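Local coordinates for 33-36 kDa outer membrane protein (PDB 6GIE) that forms a beta-barrel in the Acinetobacter baumannii outer membrane, probably acting as a porin channel for small solutes associated with carbapenem susceptibility, at residues K54-A58 / L69-S73; V75-Y81 / S94-K100; L150-T156 / D189-T195; A238-D242 / D251-G255. All coordinates share one frame. Numbering follows the deposited sequence.

Interaction 1 (K54-A58 / L69-S73)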
loop_
_atom_site.group_PDB
_atom_site.type_symbol
_atom_site.label_atom_id
_atom_site.label_comp_id
_atom_site.label_asym_id
_atom_site.label_seq_id
_atom_site.Cartn_x
_atom_site.Cartn_y
_atom_site.Cartn_z
ATOM N N LYS A 54 -3.240 -14.536 11.522
ATOM C CA LYS A 54 -2.284 -15.580 11.812
ATOM C C LYS A 54 -0.912 -14.911 11.917
ATOM O O LYS A 54 -0.741 -13.804 11.417
ATOM C CB LYS A 54 -2.389 -16.588 10.668
ATOM C CG LYS A 54 -1.291 -17.629 10.483
ATOM C CD LYS A 54 -1.810 -18.904 9.790
ATOM C CE LYS A 54 -2.754 -18.674 8.592
ATOM N NZ LYS A 54 -3.866 -19.701 8.517
ATOM N N ASN A 55 -0.001 -15.557 12.642
ATOM C CA ASN A 55 1.385 -15.228 12.691
ATOM C C ASN A 55 1.923 -15.025 11.271
ATOM O O ASN A 55 1.658 -15.839 10.381
ATOM C CB ASN A 55 2.139 -16.350 13.385
ATOM C CG ASN A 55 3.531 -15.948 13.798
ATOM O OD1 ASN A 55 3.919 -14.771 13.719
ATOM N ND2 ASN A 55 4.304 -16.932 14.268
ATOM N N VAL A 56 2.597 -13.893 11.056
ATOM C CA VAL A 56 3.258 -13.613 9.800
ATOM C C VAL A 56 4.742 -13.928 9.917
ATOM O O VAL A 56 5.437 -13.390 10.785
ATOM C CB VAL A 56 3.122 -12.135 9.395
ATOM C CG1 VAL A 56 3.928 -11.907 8.099
ATOM C CG2 VAL A 56 1.652 -11.785 9.206
ATOM N N ASP A 57 5.214 -14.798 9.021
ATOM C CA ASP A 57 6.627 -15.217 8.957
ATOM C C ASP A 57 7.382 -14.453 7.852
ATOM O O ASP A 57 7.234 -14.759 6.658
ATOM C CB ASP A 57 6.686 -16.700 8.679
ATOM C CG ASP A 57 8.111 -17.238 8.641
ATOM O OD1 ASP A 57 9.074 -16.423 8.618
ATOM O OD2 ASP A 57 8.269 -18.496 8.646
ATOM N N ALA A 58 8.221 -13.517 8.270
ATOM C CA ALA A 58 8.944 -12.586 7.380
ATOM C C ALA A 58 10.353 -13.030 6.931
ATOM O O ALA A 58 11.046 -12.257 6.255
ATOM C CB ALA A 58 9.054 -11.190 8.058
ATOM N N LEU A 69 3.396 -11.998 1.118
ATOM C CA LEU A 69 4.000 -13.288 0.853
ATOM C C LEU A 69 3.445 -14.409 1.726
ATOM O O LEU A 69 3.482 -15.553 1.333
ATOM C CB LEU A 69 5.516 -13.239 0.967
ATOM C CG LEU A 69 6.258 -12.333 -0.062
ATOM C CD1 LEU A 69 7.705 -12.147 0.292
ATOM C CD2 LEU A 69 6.153 -12.950 -1.444
ATOM N N ASN A 70 2.956 -14.170 2.930
ATOM C CA ASN A 70 2.277 -15.288 3.455
ATOM C C ASN A 70 0.729 -15.235 3.390
ATOM O O ASN A 70 0.070 -15.995 4.025
ATOM C CB ASN A 70 2.948 -16.046 4.645
ATOM C CG ASN A 70 3.725 -15.213 5.651
ATOM O OD1 ASN A 70 3.529 -15.501 6.786
ATOM N ND2 ASN A 70 4.780 -14.418 5.260
ATOM N N GLN A 71 0.201 -14.373 2.515
ATOM C CA GLN A 71 -1.231 -14.288 2.251
ATOM C C GLN A 71 -1.926 -14.138 3.573
ATOM O O GLN A 71 -2.832 -14.878 3.900
ATOM C CB GLN A 71 -1.703 -15.536 1.472
ATOM C CG GLN A 71 -1.002 -15.533 0.109
ATOM C CD GLN A 71 -1.097 -16.851 -0.630
ATOM O OE1 GLN A 71 -2.175 -17.266 -1.008
ATOM N NE2 GLN A 71 0.047 -17.498 -0.861
ATOM N N ALA A 72 -1.489 -13.144 4.336
ATOM C CA ALA A 72 -1.982 -12.969 5.696
ATOM C C ALA A 72 -3.243 -12.110 5.686
ATOM O O ALA A 72 -3.209 -10.876 5.492
ATOM C CB ALA A 72 -0.914 -12.320 6.521
ATOM N N SER A 73 -4.380 -12.775 5.885
ATOM C CA SER A 73 -5.636 -12.079 6.189
ATOM C C SER A 73 -5.485 -11.191 7.462
ATOM O O SER A 73 -4.700 -11.536 8.380
ATOM C CB SER A 73 -6.722 -13.107 6.441
ATOM O OG SER A 73 -6.819 -13.931 5.275
HETATM O O HOH W 1 -2.859 -13.676 8.781
#
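This contact belongs to the long connection between strands 43-52 and 74-83, where the chain folds back on itself at one end of the barrel. Asn70 is the first residue to leave the short helix 66-69. Its side chain points at strand 55-57 and pairs with the backbone of Asp57. Asp57 N donates to Asn70 OD1 at 2.9 Å, and Asn70 ND2 donates to Asp57 O at 2.8 Å. One amide thus serves both the NH and the CO of a single residue, much as a neighbouring strand would. The helix itself ends in a Schellman motif with Gln71 at positive phi as C-prime, which swings the chain towards strand 74-83. Beside the polar pair, Val56 CG2 packs on Ala72 CB at 3.8 Å. The other edge of strand 55-57 is hydrogen-bonded to strand 22-35, Val56 pairing with Tyr23. At the far end water 1 accepts from Lys54 N at 2.9 Å and donates to Ser73 O at 2.9 Å.

Interaction 2 (V75-Y81 / S94-K100)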
loop_
_atom_site.group_PDB
_atom_site.type_symbol
_atom_site.label_atom_id
_atom_site.label_comp_id
_atom_site.label_asym_id
_atom_site.label_seq_id
_atom_site.Cartn_x
_atom_site.Cartn_y
_atom_site.Cartn_z
ATOM N N VAL A 75 -7.329 -7.265 9.499
ATOM C CA VAL A 75 -8.089 -6.074 9.524
ATOM C C VAL A 75 -7.171 -4.994 10.015
ATOM O O VAL A 75 -6.250 -5.247 10.826
ATOM C CB VAL A 75 -9.268 -6.173 10.510
ATOM C CG1 VAL A 75 -8.799 -6.458 11.937
ATOM C CG2 VAL A 75 -10.079 -4.877 10.539
ATOM N N SER A 76 -7.521 -3.783 9.597
ATOM C CA SER A 76 -6.718 -2.642 9.729
ATOM C C SER A 76 -7.578 -1.456 10.073
ATOM O O SER A 76 -8.705 -1.376 9.623
ATOM C CB SER A 76 -5.984 -2.417 8.403
ATOM O OG SER A 76 -4.840 -1.719 8.728
ATOM N N VAL A 77 -7.050 -0.536 10.907
ATOM C CA VAL A 77 -7.712 0.702 11.129
ATOM C C VAL A 77 -6.730 1.839 10.880
ATOM O O VAL A 77 -5.532 1.675 11.045
ATOM C CB VAL A 77 -8.269 0.751 12.544
ATOM C CG1 VAL A 77 -9.447 -0.283 12.697
ATOM C CG2 VAL A 77 -7.152 0.588 13.589
ATOM N N ALA A 78 -7.224 3.005 10.484
ATOM C CA ALA A 78 -6.343 4.117 10.226
ATOM C C ALA A 78 -7.019 5.419 10.583
ATOM O O ALA A 78 -8.231 5.506 10.607
ATOM C CB ALA A 78 -5.854 4.119 8.722
ATOM N N TYR A 79 -6.187 6.415 10.840
ATOM C CA TYR A 79 -6.576 7.801 11.004
ATOM C C TYR A 79 -5.642 8.726 10.175
ATOM O O TYR A 79 -4.422 8.506 10.119
ATOM C CB TYR A 79 -6.503 8.170 12.499
ATOM C CG TYR A 79 -6.634 9.633 12.792
ATOM C CD1 TYR A 79 -7.780 10.337 12.423
ATOM C CD2 TYR A 79 -5.617 10.323 13.471
ATOM C CE1 TYR A 79 -7.918 11.684 12.730
ATOM C CE2 TYR A 79 -5.740 11.667 13.760
ATOM C CZ TYR A 79 -6.895 12.343 13.391
ATOM O OH TYR A 79 -7.037 13.679 13.685
ATOM N N ASN A 80 -6.229 9.744 9.540
ATOM C CA ASN A 80 -5.507 10.650 8.709
ATOM C C ASN A 80 -5.930 12.077 8.994
ATOM O O ASN A 80 -7.115 12.373 9.168
ATOM C CB ASN A 80 -5.739 10.368 7.224
ATOM C CG ASN A 80 -5.025 11.395 6.337
ATOM O OD1 ASN A 80 -5.631 12.370 5.852
ATOM N ND2 ASN A 80 -3.703 11.221 6.186
ATOM N N TYR A 81 -4.942 12.966 8.976
ATOM C CA TYR A 81 -5.109 14.346 9.377
ATOM C C TYR A 81 -4.511 15.242 8.274
ATOM O O TYR A 81 -3.408 14.963 7.767
ATOM C CB TYR A 81 -4.361 14.515 10.710
ATOM C CG TYR A 81 -4.241 15.889 11.246
ATOM C CD1 TYR A 81 -5.381 16.642 11.534
ATOM C CD2 TYR A 81 -2.999 16.441 11.520
ATOM C CE1 TYR A 81 -5.293 17.924 12.050
ATOM C CE2 TYR A 81 -2.894 17.729 12.052
ATOM C CZ TYR A 81 -4.046 18.459 12.311
ATOM O OH TYR A 81 -3.974 19.722 12.827
ATOM N N SER A 94 -8.960 18.735 8.272
ATOM C CA SER A 94 -9.696 17.567 7.788
ATOM C C SER A 94 -9.168 16.266 8.457
ATOM O O SER A 94 -7.972 16.086 8.625
ATOM C CB SER A 94 -9.653 17.552 6.250
ATOM O OG SER A 94 -9.785 16.276 5.675
ATOM N N HIS A 95 -10.086 15.415 8.901
ATOM C CA HIS A 95 -9.763 14.211 9.643
ATOM C C HIS A 95 -10.411 13.050 8.911
ATOM O O HIS A 95 -11.557 13.150 8.516
ATOM C CB HIS A 95 -10.358 14.257 11.047
ATOM C CG HIS A 95 -9.843 15.351 11.923
ATOM N ND1 HIS A 95 -10.601 16.457 12.258
ATOM C CD2 HIS A 95 -8.691 15.466 12.623
ATOM C CE1 HIS A 95 -9.920 17.223 13.092
ATOM N NE2 HIS A 95 -8.757 16.643 13.331
ATOM N N THR A 96 -9.720 11.935 8.744
ATOM C CA THR A 96 -10.351 10.748 8.131
ATOM C C THR A 96 -10.037 9.496 8.953
ATOM O O THR A 96 -8.894 9.278 9.350
ATOM C CB THR A 96 -9.901 10.506 6.655
ATOM O OG1 THR A 96 -10.243 11.650 5.849
ATOM C CG2 THR A 96 -10.597 9.247 6.080
ATOM N N TYR A 97 -11.079 8.696 9.195
ATOM C CA TYR A 97 -11.017 7.441 9.945
ATOM C C TYR A 97 -11.395 6.365 8.967
ATOM O O TYR A 97 -12.281 6.539 8.175
ATOM C CB TYR A 97 -12.013 7.425 11.099
ATOM C CG TYR A 97 -11.826 8.576 12.043
ATOM C CD1 TYR A 97 -12.441 9.821 11.800
ATOM C CD2 TYR A 97 -11.026 8.451 13.186
ATOM C CE1 TYR A 97 -12.250 10.892 12.666
ATOM C CE2 TYR A 97 -10.817 9.530 14.046
ATOM C CZ TYR A 97 -11.429 10.741 13.784
ATOM O OH TYR A 97 -11.240 11.826 14.640
ATOM N N GLY A 98 -10.690 5.267 9.004
ATOM C CA GLY A 98 -10.920 4.213 8.068
ATOM C C GLY A 98 -10.659 2.841 8.677
ATOM O O GLY A 98 -9.863 2.684 9.637
ATOM N N VAL A 99 -11.317 1.857 8.087
ATOM C CA VAL A 99 -11.132 0.514 8.456
ATOM C C VAL A 99 -11.115 -0.249 7.155
ATOM O O VAL A 99 -11.803 0.122 6.191
ATOM C CB VAL A 99 -12.286 0.052 9.388
ATOM C CG1 VAL A 99 -13.649 0.268 8.733
ATOM C CG2 VAL A 99 -12.103 -1.392 9.853
ATOM N N LYS A 100 -10.333 -1.335 7.167
ATOM C CA LYS A 100 -10.033 -2.163 6.021
ATOM C C LYS A 100 -9.918 -3.640 6.513
ATOM O O LYS A 100 -9.437 -3.909 7.627
ATOM C CB LYS A 100 -8.679 -1.719 5.365
ATOM C CG LYS A 100 -8.356 -2.514 4.093
ATOM C CD LYS A 100 -7.428 -1.835 3.052
ATOM C CE LYS A 100 -7.357 -2.690 1.780
ATOM N NZ LYS A 100 -6.990 -2.016 0.482
HETATM O O HOH W 2 -8.348 13.801 6.652
#
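Six backbone hydrogen bonds join residues 75-81 to residues 94-100, two for each hydrogen-bonded pair. Ser76 N donates to Lys100 O at 2.8 Å, and Lys100 N to Ser76 O at 2.9 Å. Ala78 N donates to Gly98 O at 2.8 Å, and Gly98 N to Ala78 O at 2.9 Å. Asn80 N to Thr96 O and Thr96 N to Asn80 O are both 2.7 Å. The strands run antiparallel, at 168°, and form a beta hairpin of the barrel wall. The residues between these pairs turn their backbone polar groups to the next strand: Val77, Tyr79 and Tyr81 bond to Gly49, Ala47 and Gly45 of strand 43-52. Several side-chain groups on the Ser76, Asn80 and Thr96 face also have partners. Ser76 OG hydrogen-bonds to Thr50 and to Gly49 O, Asn80 ND2 to Thr46, and Thr96 OG1 to Thr121. Water 2 donates to Asn80 O at 3.1 Å and is hydrogen-bonded to Ser94 OG and Thr96 OG1, both at 3.0 Å. The other face carries valines and an aromatic cluster of Tyr79, Tyr81, His95 and Tyr97, with Tyr79 CD1 3.5 Å from Tyr97 CE2 over one face of the Tyr97 ring. Further along, Val77 CG1 meets Val99 CG2 at 4.0 Å.

Interaction 3 (L150-T156 / D189-T195)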
loop_
_atom_site.group_PDB
_atom_site.type_symbol
_atom_site.label_atom_id
_atom_site.label_comp_id
_atom_site.label_asym_id
_atom_site.label_seq_id
_atom_site.Cartn_x
_atom_site.Cartn_y
_atom_site.Cartn_z
ATOM N N LEU A 150 -1.112 -11.373 -7.552
ATOM C CA LEU A 150 -2.476 -11.095 -7.292
ATOM C C LEU A 150 -3.073 -10.195 -8.371
ATOM O O LEU A 150 -2.547 -9.099 -8.679
ATOM C CB LEU A 150 -2.609 -10.412 -5.900
ATOM C CG LEU A 150 -3.965 -9.848 -5.447
ATOM C CD1 LEU A 150 -5.060 -10.901 -5.346
ATOM C CD2 LEU A 150 -3.794 -9.192 -4.047
ATOM N N VAL A 151 -4.209 -10.630 -8.895
ATOM C CA VAL A 151 -5.064 -9.754 -9.657
ATOM C C VAL A 151 -6.438 -9.585 -8.959
ATOM O O VAL A 151 -7.072 -10.569 -8.611
ATOM C CB VAL A 151 -5.311 -10.358 -11.033
ATOM C CG1 VAL A 151 -6.108 -9.390 -11.882
ATOM C CG2 VAL A 151 -3.999 -10.695 -11.636
ATOM N N ALA A 152 -6.914 -8.346 -8.887
ATOM C CA ALA A 152 -8.150 -7.997 -8.181
ATOM C C ALA A 152 -8.934 -6.899 -8.898
ATOM O O ALA A 152 -8.361 -5.944 -9.393
ATOM C CB ALA A 152 -7.845 -7.564 -6.799
ATOM N N VAL A 153 -10.242 -7.106 -9.007
ATOM C CA VAL A 153 -11.116 -6.123 -9.599
ATOM C C VAL A 153 -12.128 -5.745 -8.526
ATOM O O VAL A 153 -12.461 -6.562 -7.690
ATOM C CB VAL A 153 -11.898 -6.691 -10.812
ATOM C CG1 VAL A 153 -10.944 -7.011 -11.962
ATOM C CG2 VAL A 153 -12.677 -7.922 -10.402
ATOM N N GLY A 154 -12.646 -4.538 -8.578
ATOM C CA GLY A 154 -13.623 -4.169 -7.586
ATOM C C GLY A 154 -14.364 -2.931 -7.951
ATOM O O GLY A 154 -14.430 -2.572 -9.117
ATOM N N TYR A 155 -14.876 -2.252 -6.934
ATOM C CA TYR A 155 -15.474 -0.950 -7.168
ATOM C C TYR A 155 -15.511 -0.127 -5.902
ATOM O O TYR A 155 -15.266 -0.630 -4.811
ATOM C CB TYR A 155 -16.839 -1.085 -7.811
ATOM C CG TYR A 155 -17.904 -1.243 -6.805
ATOM C CD1 TYR A 155 -17.950 -2.373 -6.024
ATOM C CD2 TYR A 155 -18.842 -0.235 -6.596
ATOM C CE1 TYR A 155 -18.905 -2.504 -5.033
ATOM C CE2 TYR A 155 -19.790 -0.343 -5.606
ATOM C CZ TYR A 155 -19.830 -1.488 -4.825
ATOM O OH TYR A 155 -20.792 -1.635 -3.834
ATOM N N THR A 156 -15.733 1.165 -6.078
ATOM C CA THR A 156 -15.756 2.080 -4.980
ATOM C C THR A 156 -16.792 3.154 -5.239
ATOM O O THR A 156 -17.253 3.326 -6.360
ATOM C CB THR A 156 -14.387 2.725 -4.718
ATOM O OG1 THR A 156 -14.562 3.872 -3.873
ATOM C CG2 THR A 156 -13.772 3.167 -5.999
ATOM N N ASP A 189 -18.700 6.920 -8.000
ATOM C CA ASP A 189 -18.753 5.546 -8.451
ATOM C C ASP A 189 -17.568 5.175 -9.387
ATOM O O ASP A 189 -17.240 5.942 -10.300
ATOM C CB ASP A 189 -20.059 5.343 -9.193
ATOM C CG ASP A 189 -20.575 3.941 -9.079
ATOM O OD1 ASP A 189 -19.882 3.073 -8.492
ATOM O OD2 ASP A 189 -21.699 3.709 -9.564
ATOM N N ALA A 190 -16.936 4.019 -9.177
ATOM C CA ALA A 190 -15.894 3.564 -10.079
ATOM C C ALA A 190 -15.592 2.070 -9.959
ATOM O O ALA A 190 -15.746 1.473 -8.888
ATOM C CB ALA A 190 -14.630 4.372 -9.869
ATOM N N VAL A 191 -15.193 1.472 -11.073
ATOM C CA VAL A 191 -14.710 0.109 -11.091
ATOM C C VAL A 191 -13.222 0.224 -10.914
ATOM O O VAL A 191 -12.608 1.174 -11.407
ATOM C CB VAL A 191 -14.958 -0.576 -12.459
ATOM C CG1 VAL A 191 -14.466 -2.021 -12.417
ATOM C CG2 VAL A 191 -16.429 -0.495 -12.832
ATOM N N THR A 192 -12.611 -0.740 -10.241
ATOM C CA THR A 192 -11.168 -0.700 -10.102
ATOM C C THR A 192 -10.564 -1.997 -10.492
ATOM O O THR A 192 -11.220 -3.059 -10.470
ATOM C CB THR A 192 -10.762 -0.443 -8.660
ATOM O OG1 THR A 192 -11.221 -1.527 -7.839
ATOM C CG2 THR A 192 -11.364 0.883 -8.183
ATOM N N ALA A 193 -9.282 -1.927 -10.812
ATOM C CA ALA A 193 -8.534 -3.133 -11.122
ATOM C C ALA A 193 -7.202 -2.936 -10.571
ATOM O O ALA A 193 -6.645 -1.810 -10.658
ATOM C CB ALA A 193 -8.402 -3.369 -12.632
ATOM N N ARG A 194 -6.626 -4.027 -10.068
ATOM C CA ARG A 194 -5.244 -3.935 -9.708
ATOM C C ARG A 194 -4.484 -5.249 -9.667
ATOM O O ARG A 194 -5.042 -6.364 -9.472
ATOM C CB ARG A 194 -5.154 -3.188 -8.360
ATOM C CG ARG A 194 -5.532 -3.937 -7.119
ATOM C CD ARG A 194 -5.192 -3.117 -5.831
ATOM N NE ARG A 194 -5.669 -3.924 -4.698
ATOM C CZ ARG A 194 -4.918 -4.777 -4.040
ATOM N NH1 ARG A 194 -3.621 -4.853 -4.256
ATOM N NH2 ARG A 194 -5.445 -5.518 -3.097
ATOM N N THR A 195 -3.172 -5.093 -9.712
ATOM C CA THR A 195 -2.307 -6.242 -9.651
ATOM C C THR A 195 -1.189 -6.007 -8.702
ATOM O O THR A 195 -0.827 -4.875 -8.499
ATOM C CB THR A 195 -1.687 -6.573 -11.027
ATOM O OG1 THR A 195 -0.850 -5.519 -11.456
ATOM C CG2 THR A 195 -2.731 -6.783 -12.042
HETATM O O HOH W 3 -11.953 -1.404 -5.030
#
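Arg194 lays its side chain alongside Ala152 and Leu150, with its CG 4.3 Å from Ala152 CB and its NH2 4.1 Å from Leu150 CD2. More of its surface is covered by the other segment (72 Å²) than for any other residue of the pair. Strands 150-156 and 190-195 are adjacent and antiparallel in the beta-barrel wall, at 155°, their axes 4.2 Å apart at closest approach. Arg194 forms a salt bridge with Glu140 of strand 135-146. Three hydrogen-bonded pairs hold the strands together. Ala152 N donates to Arg194 O at 2.8 Å, and Arg194 N to Ala152 O at 2.7 Å. Gly154 N to Thr192 O and Thr192 N to Gly154 O are both 2.8 Å. Thr156 N donates to Ala190 O at 2.8 Å, and Ala190 N to Thr156 O at 2.9 Å. Gly154 has no side chain on the Thr192 face. Thr156 CG2 instead reaches Thr192 CG2 at 4.0 Å, while Thr156 OG1 is hydrogen-bonded to Tyr137 O. Val153 and Val191 lie exposed on the opposite face, consistent with a lipid-facing side. Tyr155 is there too, its hydroxyl hydrogen-bonded to that of Tyr137. Water 3 is hydrogen-bonded to Thr192 OG1 at 2.9 Å and donates a weak bond to Tyr155 O at 3.4 Å.

Interaction 4 (A238-D242 / D251-G255). With C8E ((hydroxyethyloxy)tri(ethyloxy)octane), chain D; C8E ((hydroxyethyloxy)tri(ethyloxy)octane), chain E.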
loop_
_atom_site.group_PDB
_atom_site.type_symbol
_atom_site.label_atom_id
_atom_site.label_comp_id
_atom_site.label_asym_id
_atom_site.label_seq_id
_atom_site.Cartn_x
_atom_site.Cartn_y
_atom_site.Cartn_z
ATOM N N ALA A 238 9.988 3.592 -6.826
ATOM C CA ALA A 238 9.475 4.699 -7.568
ATOM C C ALA A 238 8.037 4.450 -7.970
ATOM O O ALA A 238 7.562 3.304 -7.968
ATOM C CB ALA A 238 10.362 4.966 -8.812
ATOM N N SER A 239 7.343 5.515 -8.328
ATOM C CA SER A 239 5.932 5.424 -8.619
ATOM C C SER A 239 5.488 6.556 -9.480
ATOM O O SER A 239 6.126 7.596 -9.591
ATOM C CB SER A 239 5.054 5.426 -7.306
ATOM O OG SER A 239 5.228 6.647 -6.652
ATOM N N PHE A 240 4.355 6.333 -10.109
ATOM C CA PHE A 240 3.900 7.214 -11.160
ATOM C C PHE A 240 2.416 7.072 -11.166
ATOM O O PHE A 240 1.884 5.976 -10.895
ATOM C CB PHE A 240 4.466 6.863 -12.557
ATOM C CG PHE A 240 3.902 7.733 -13.646
ATOM C CD1 PHE A 240 4.459 9.015 -13.925
ATOM C CD2 PHE A 240 2.761 7.335 -14.355
ATOM C CE1 PHE A 240 3.911 9.862 -14.907
ATOM C CE2 PHE A 240 2.197 8.181 -15.320
ATOM C CZ PHE A 240 2.775 9.446 -15.583
ATOM N N ALA A 241 1.736 8.163 -11.469
ATOM C CA ALA A 241 0.303 8.061 -11.593
ATOM C C ALA A 241 -0.240 9.176 -12.477
ATOM O O ALA A 241 0.323 10.237 -12.603
ATOM C CB ALA A 241 -0.343 8.048 -10.200
ATOM N N ASP A 242 -1.287 8.858 -13.184
ATOM C CA ASP A 242 -1.958 9.835 -14.033
ATOM C C ASP A 242 -3.331 10.030 -13.384
ATOM O O ASP A 242 -4.085 9.052 -13.157
ATOM C CB ASP A 242 -2.121 9.331 -15.477
ATOM C CG ASP A 242 -2.711 10.375 -16.393
ATOM O OD1 ASP A 242 -3.910 10.657 -16.252
ATOM O OD2 ASP A 242 -1.991 10.927 -17.272
ATOM N N ASP A 251 -2.459 16.768 -13.188
ATOM C CA ASP A 251 -2.355 15.757 -14.239
ATOM C C ASP A 251 -1.448 14.557 -13.853
ATOM O O ASP A 251 -1.880 13.419 -13.857
ATOM C CB ASP A 251 -1.856 16.417 -15.526
ATOM C CG ASP A 251 -2.781 16.182 -16.698
ATOM O OD1 ASP A 251 -3.947 16.661 -16.641
ATOM O OD2 ASP A 251 -2.346 15.507 -17.666
ATOM N N HIS A 252 -0.192 14.788 -13.515
ATOM C CA HIS A 252 0.744 13.669 -13.301
ATOM C C HIS A 252 1.400 13.706 -11.918
ATOM O O HIS A 252 1.657 14.794 -11.387
ATOM C CB HIS A 252 1.789 13.675 -14.416
ATOM C CG HIS A 252 1.177 13.622 -15.775
ATOM N ND1 HIS A 252 1.253 14.665 -16.672
ATOM C CD2 HIS A 252 0.405 12.675 -16.363
ATOM C CE1 HIS A 252 0.575 14.357 -17.763
ATOM N NE2 HIS A 252 0.051 13.153 -17.604
ATOM N N VAL A 253 1.624 12.522 -11.345
ATOM C CA VAL A 253 2.311 12.347 -10.068
ATOM C C VAL A 253 3.445 11.338 -10.176
ATOM O O VAL A 253 3.241 10.264 -10.702
ATOM C CB VAL A 253 1.370 11.816 -9.003
ATOM C CG1 VAL A 253 2.122 11.537 -7.718
ATOM C CG2 VAL A 253 0.253 12.826 -8.773
ATOM N N TRP A 254 4.628 11.687 -9.671
ATOM C CA TRP A 254 5.727 10.755 -9.593
ATOM C C TRP A 254 6.456 10.865 -8.235
ATOM O O TRP A 254 6.439 11.920 -7.578
ATOM C CB TRP A 254 6.647 10.923 -10.800
ATOM C CG TRP A 254 7.274 12.201 -10.938
ATOM C CD1 TRP A 254 8.564 12.474 -10.642
ATOM C CD2 TRP A 254 6.700 13.435 -11.434
ATOM N NE1 TRP A 254 8.844 13.806 -10.881
ATOM C CE2 TRP A 254 7.716 14.418 -11.373
ATOM C CE3 TRP A 254 5.431 13.812 -11.892
ATOM C CZ2 TRP A 254 7.501 15.762 -11.770
ATOM C CZ3 TRP A 254 5.207 15.141 -12.263
ATOM C CH2 TRP A 254 6.243 16.098 -12.218
ATOM N N GLY A 255 7.012 9.748 -7.790
ATOM C CA GLY A 255 7.660 9.696 -6.537
ATOM C C GLY A 255 8.806 8.719 -6.417
ATOM O O GLY A 255 8.931 7.777 -7.192
HETATM O O12 C8E D . 11.069 16.599 -12.642
HETATM C C13 C8E D . 12.209 16.486 -11.789
HETATM C C14 C8E D . 12.292 15.075 -11.221
HETATM O O15 C8E D . 11.744 15.067 -9.903
HETATM C C16 C8E D . 12.261 14.064 -9.022
HETATM C C17 C8E D . 11.218 12.966 -8.924
HETATM O O18 C8E D . 11.633 11.906 -8.067
HETATM C C19 C8E D . 10.757 10.793 -8.120
HETATM C C20 C8E D . 11.043 9.890 -9.309
HETATM O O21 C8E D . 11.973 8.876 -8.910
HETATM C C14 C8E E . 14.555 3.563 -8.157
HETATM O O15 C8E E . 13.308 2.958 -8.500
HETATM C C16 C8E E . 13.439 1.880 -9.430
HETATM C C17 C8E E . 12.120 1.547 -10.119
HETATM O O18 C8E E . 11.957 2.336 -11.314
HETATM C C19 C8E E . 10.996 1.834 -12.250
HETATM C C20 C8E E . 9.701 2.628 -12.195
HETATM O O21 C8E E . 9.360 2.987 -13.531
#
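Two detergent molecules lie against this strand pair. Trp254 NE1 donates a weak hydrogen bond to O15 of C8E chain D at 3.3 Å. The same detergent runs on past Gly255, with its C19 3.3 Å from Gly255 C. On the first strand, Ala238 CB lies 3.6 Å from O15 of C8E chain E. Between the strands the backbone is regularly paired. Ser239 N donates to Gly255 O at 3.0 Å, and Gly255 N to Ser239 O at 2.9 Å. Ala241 N donates to Val253 O at 2.7 Å, and Val253 N to Ala241 O at 2.9 Å. Phe240 and Trp254 form a non-hydrogen-bonded pair on the outer face, with Phe240 CD1 4.3 Å from Trp254 CB. Phe240 CZ is also 4.1 Å from His252 CD2. Asp242 OD2 lies 3.0 Å from His252 NE2, while Asp242 OD1 makes a weak hydrogen bond to Ser244. On the other face Ala241 CB packs on Val253 CB at 4.3 Å, and Gly255 sits opposite Ser239 without a side chain. Asp251 and His252 both face Asn276 of strand 266-276, a classic beta bulge. The strands, at 174°, form an antiparallel hairpin of an outer-membrane beta-barrel, with Phe240 and Trp254 on a detergent-bearing outer face, consistent with contact with lipid in the membrane.

All four contacts reach the same antiparallel barrel sheet and follow one another along the chain. Interactions 2, 3 and 4 each pair two neighbouring strands of the wall. Interaction 1 instead lies within the connection between strands 43-52 and 74-83, and residues 69-73 run almost directly into 75-81 of interaction 2. Interactions 2 and 3 come within about 5 Å at their nearest atoms, although their centres are 20 Å apart. Interactions 1 and 4 lie on opposite sides of the chain's centre, with centres 30 Å apart. Detergent touches interaction 4, whereas the side chain of Thr195 in interaction 3 is about 13 Å from a bound C8E.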